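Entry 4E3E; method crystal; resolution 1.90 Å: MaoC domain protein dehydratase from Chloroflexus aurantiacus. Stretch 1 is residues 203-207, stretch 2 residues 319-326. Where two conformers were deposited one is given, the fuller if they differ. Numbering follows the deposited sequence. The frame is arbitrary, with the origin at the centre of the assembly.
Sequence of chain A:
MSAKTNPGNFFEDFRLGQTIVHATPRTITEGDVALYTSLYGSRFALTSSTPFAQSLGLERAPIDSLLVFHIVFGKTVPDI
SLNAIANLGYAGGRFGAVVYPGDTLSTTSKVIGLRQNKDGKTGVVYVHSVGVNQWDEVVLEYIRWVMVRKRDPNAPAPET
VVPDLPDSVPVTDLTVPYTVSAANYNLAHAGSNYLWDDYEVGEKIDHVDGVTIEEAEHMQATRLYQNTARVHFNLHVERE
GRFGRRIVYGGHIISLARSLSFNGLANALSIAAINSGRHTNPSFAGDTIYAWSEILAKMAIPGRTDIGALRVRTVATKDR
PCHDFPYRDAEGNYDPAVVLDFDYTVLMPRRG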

# COMPACT_ATOMS: atom_id res chain seq x y z
N GLU A 203 -28.28 -19.62 14.17
CA GLU A 203 -27.01 -20.27 14.27
C GLU A 203 -25.89 -19.27 14.47
O GLU A 203 -25.95 -18.18 13.98
CB GLU A 203 -26.76 -21.19 13.10
CG GLU A 203 -25.79 -20.71 12.08
CD GLU A 203 -25.55 -21.74 11.00
OE1 GLU A 203 -26.19 -21.67 9.97
OE2 GLU A 203 -24.70 -22.59 11.19
N LYS A 204 -24.89 -19.69 15.21
CA LYS A 204 -23.73 -18.87 15.49
C LYS A 204 -22.51 -19.48 14.87
O LYS A 204 -22.34 -20.67 14.88
CB LYS A 204 -23.53 -18.68 16.97
CG LYS A 204 -24.71 -18.04 17.64
CD LYS A 204 -24.34 -17.52 19.00
CE LYS A 204 -25.50 -17.69 19.94
NZ LYS A 204 -25.63 -16.46 20.73
N ILE A 205 -21.67 -18.63 14.30
CA ILE A 205 -20.49 -19.05 13.54
C ILE A 205 -19.22 -18.41 14.08
O ILE A 205 -19.07 -17.18 14.05
CB ILE A 205 -20.65 -18.67 12.06
CG1 ILE A 205 -21.97 -19.22 11.51
CG2 ILE A 205 -19.46 -19.16 11.25
CD1 ILE A 205 -22.35 -18.64 10.17
N ASP A 206 -18.30 -19.24 14.57
CA ASP A 206 -17.00 -18.77 15.05
C ASP A 206 -16.06 -18.68 13.85
O ASP A 206 -15.77 -19.70 13.23
CB ASP A 206 -16.47 -19.78 16.08
CG ASP A 206 -15.16 -19.36 16.73
OD1 ASP A 206 -14.51 -18.40 16.27
OD2 ASP A 206 -14.77 -20.01 17.72
N HIS A 207 -15.60 -17.47 13.52
CA HIS A 207 -14.73 -17.29 12.34
C HIS A 207 -13.29 -17.69 12.56
O HIS A 207 -12.50 -17.70 11.61
CB HIS A 207 -14.86 -15.88 11.77
CG HIS A 207 -16.26 -15.53 11.37
ND1 HIS A 207 -16.97 -16.28 10.49
CD2 HIS A 207 -17.11 -14.51 11.79
CE1 HIS A 207 -18.20 -15.76 10.35
NE2 HIS A 207 -18.29 -14.67 11.14
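Stretch 2 319-326: DRPCHDFP

Stretch 2 lies on stretch 1 as an irregular loop on a short strand, held by one aromatic side chain and one salt bridge, with 249 Å² buried. Residues 204-206 are extended, with phi/psi of -115/139, -125/117 and -85/116; the alternation points the CA-to-CB bonds of Lys204 and Asp206 toward the loop and that of Ile205 away. Stretch 2 has no regular helix or strand, so no crossing angle is defined, but end to end it runs broadly opposite to the strand. Its backbone stays at a distance: the nearest CA atoms, of Asp206 and Phe325, are 7.5 Å apart, and side chains bridge the gap.

Phe325, at phi/psi 48/58 and with chi1 in m, loses the most area, 88 Å². Lys204 CB sits 3.9 Å from the centroid of the Phe325 ring and 14° off the normal, a CH-pi contact over one face. The ring edge meets the strand backbone, with Phe325 CE1 3.8 Å from Asp206 N and 4.0 Å from Ile205 C. A water accepts from Lys204 NZ at 3.0 Å and donates to Phe325 O at 2.8 Å.

Arg320 NH1 donates to Asp206 OD2 at 3.0 Å and 160°, near the guanidinium plane. Asp206 OD2 also lies 3.6 Å from Asp324 OD2, a proximity of like charges beside the salt bridge.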

# COMPACT_ATOMS: atom_id res chain seq x y z
N ASP A 319 -8.61 -9.97 21.40
CA ASP A 319 -7.89 -10.89 22.20
C ASP A 319 -8.82 -11.90 22.82
O ASP A 319 -8.75 -12.16 23.99
CB ASP A 319 -7.11 -10.15 23.27
CG ASP A 319 -6.13 -9.15 22.69
OD1 ASP A 319 -5.79 -9.21 21.53
OD2 ASP A 319 -5.70 -8.29 23.43
N ARG A 320 -9.70 -12.45 22.01
CA ARG A 320 -10.84 -13.30 22.41
C ARG A 320 -10.75 -13.93 23.81
O ARG A 320 -9.81 -14.69 24.10
CB ARG A 320 -11.13 -14.38 21.35
CG ARG A 320 -10.35 -15.67 21.50
CD ARG A 320 -11.11 -16.80 20.82
NE ARG A 320 -12.55 -16.53 20.81
CZ ARG A 320 -13.45 -17.31 20.23
NH1 ARG A 320 -13.07 -18.41 19.61
NH2 ARG A 320 -14.74 -16.98 20.27
N PRO A 321 -11.74 -13.64 24.67
CA PRO A 321 -11.77 -14.22 26.02
C PRO A 321 -12.17 -15.70 26.03
O PRO A 321 -12.40 -16.28 24.95
CB PRO A 321 -12.81 -13.35 26.75
CG PRO A 321 -13.72 -12.88 25.68
CD PRO A 321 -12.86 -12.70 24.45
N CYS A 322 -12.23 -16.31 27.20
CA CYS A 322 -12.55 -17.72 27.31
C CYS A 322 -13.98 -18.22 26.93
O CYS A 322 -14.09 -19.16 26.17
CB CYS A 322 -12.10 -18.20 28.69
SG CYS A 322 -10.59 -17.37 29.26
N HIS A 323 -15.05 -17.57 27.38
CA HIS A 323 -16.42 -17.86 26.94
C HIS A 323 -16.61 -17.59 25.48
O HIS A 323 -16.25 -16.51 24.98
CB HIS A 323 -17.42 -17.07 27.78
CG HIS A 323 -17.08 -15.60 27.91
ND1 HIS A 323 -16.15 -15.14 28.78
CD2 HIS A 323 -17.57 -14.48 27.23
CE1 HIS A 323 -16.05 -13.80 28.67
NE2 HIS A 323 -16.92 -13.39 27.72
N ASP A 324 -17.16 -18.57 24.76
CA ASP A 324 -17.45 -18.42 23.34
C ASP A 324 -18.60 -17.44 23.07
O ASP A 324 -19.47 -17.21 23.93
CB ASP A 324 -17.75 -19.77 22.68
CG ASP A 324 -16.60 -20.26 21.80
OD1 ASP A 324 -15.46 -20.38 22.31
OD2 ASP A 324 -16.85 -20.52 20.61
N PHE A 325 -18.57 -16.85 21.88
CA PHE A 325 -19.57 -15.87 21.45
C PHE A 325 -19.84 -14.78 22.50
O PHE A 325 -20.98 -14.62 22.94
CB PHE A 325 -20.87 -16.58 21.02
CG PHE A 325 -20.64 -17.78 20.13
CD1 PHE A 325 -20.08 -17.62 18.86
CD2 PHE A 325 -20.98 -19.06 20.56
CE1 PHE A 325 -19.86 -18.72 18.04
CE2 PHE A 325 -20.77 -20.17 19.74
CZ PHE A 325 -20.22 -19.99 18.48
N PRO A 326 -18.79 -14.04 22.91
CA PRO A 326 -19.00 -12.97 23.89
C PRO A 326 -19.94 -11.90 23.32
O PRO A 326 -19.85 -11.57 22.12
CB PRO A 326 -17.60 -12.37 24.09
CG PRO A 326 -16.64 -13.34 23.48
CD PRO A 326 -17.41 -14.02 22.39
O HOH W 1 -23.73 -14.85 22.45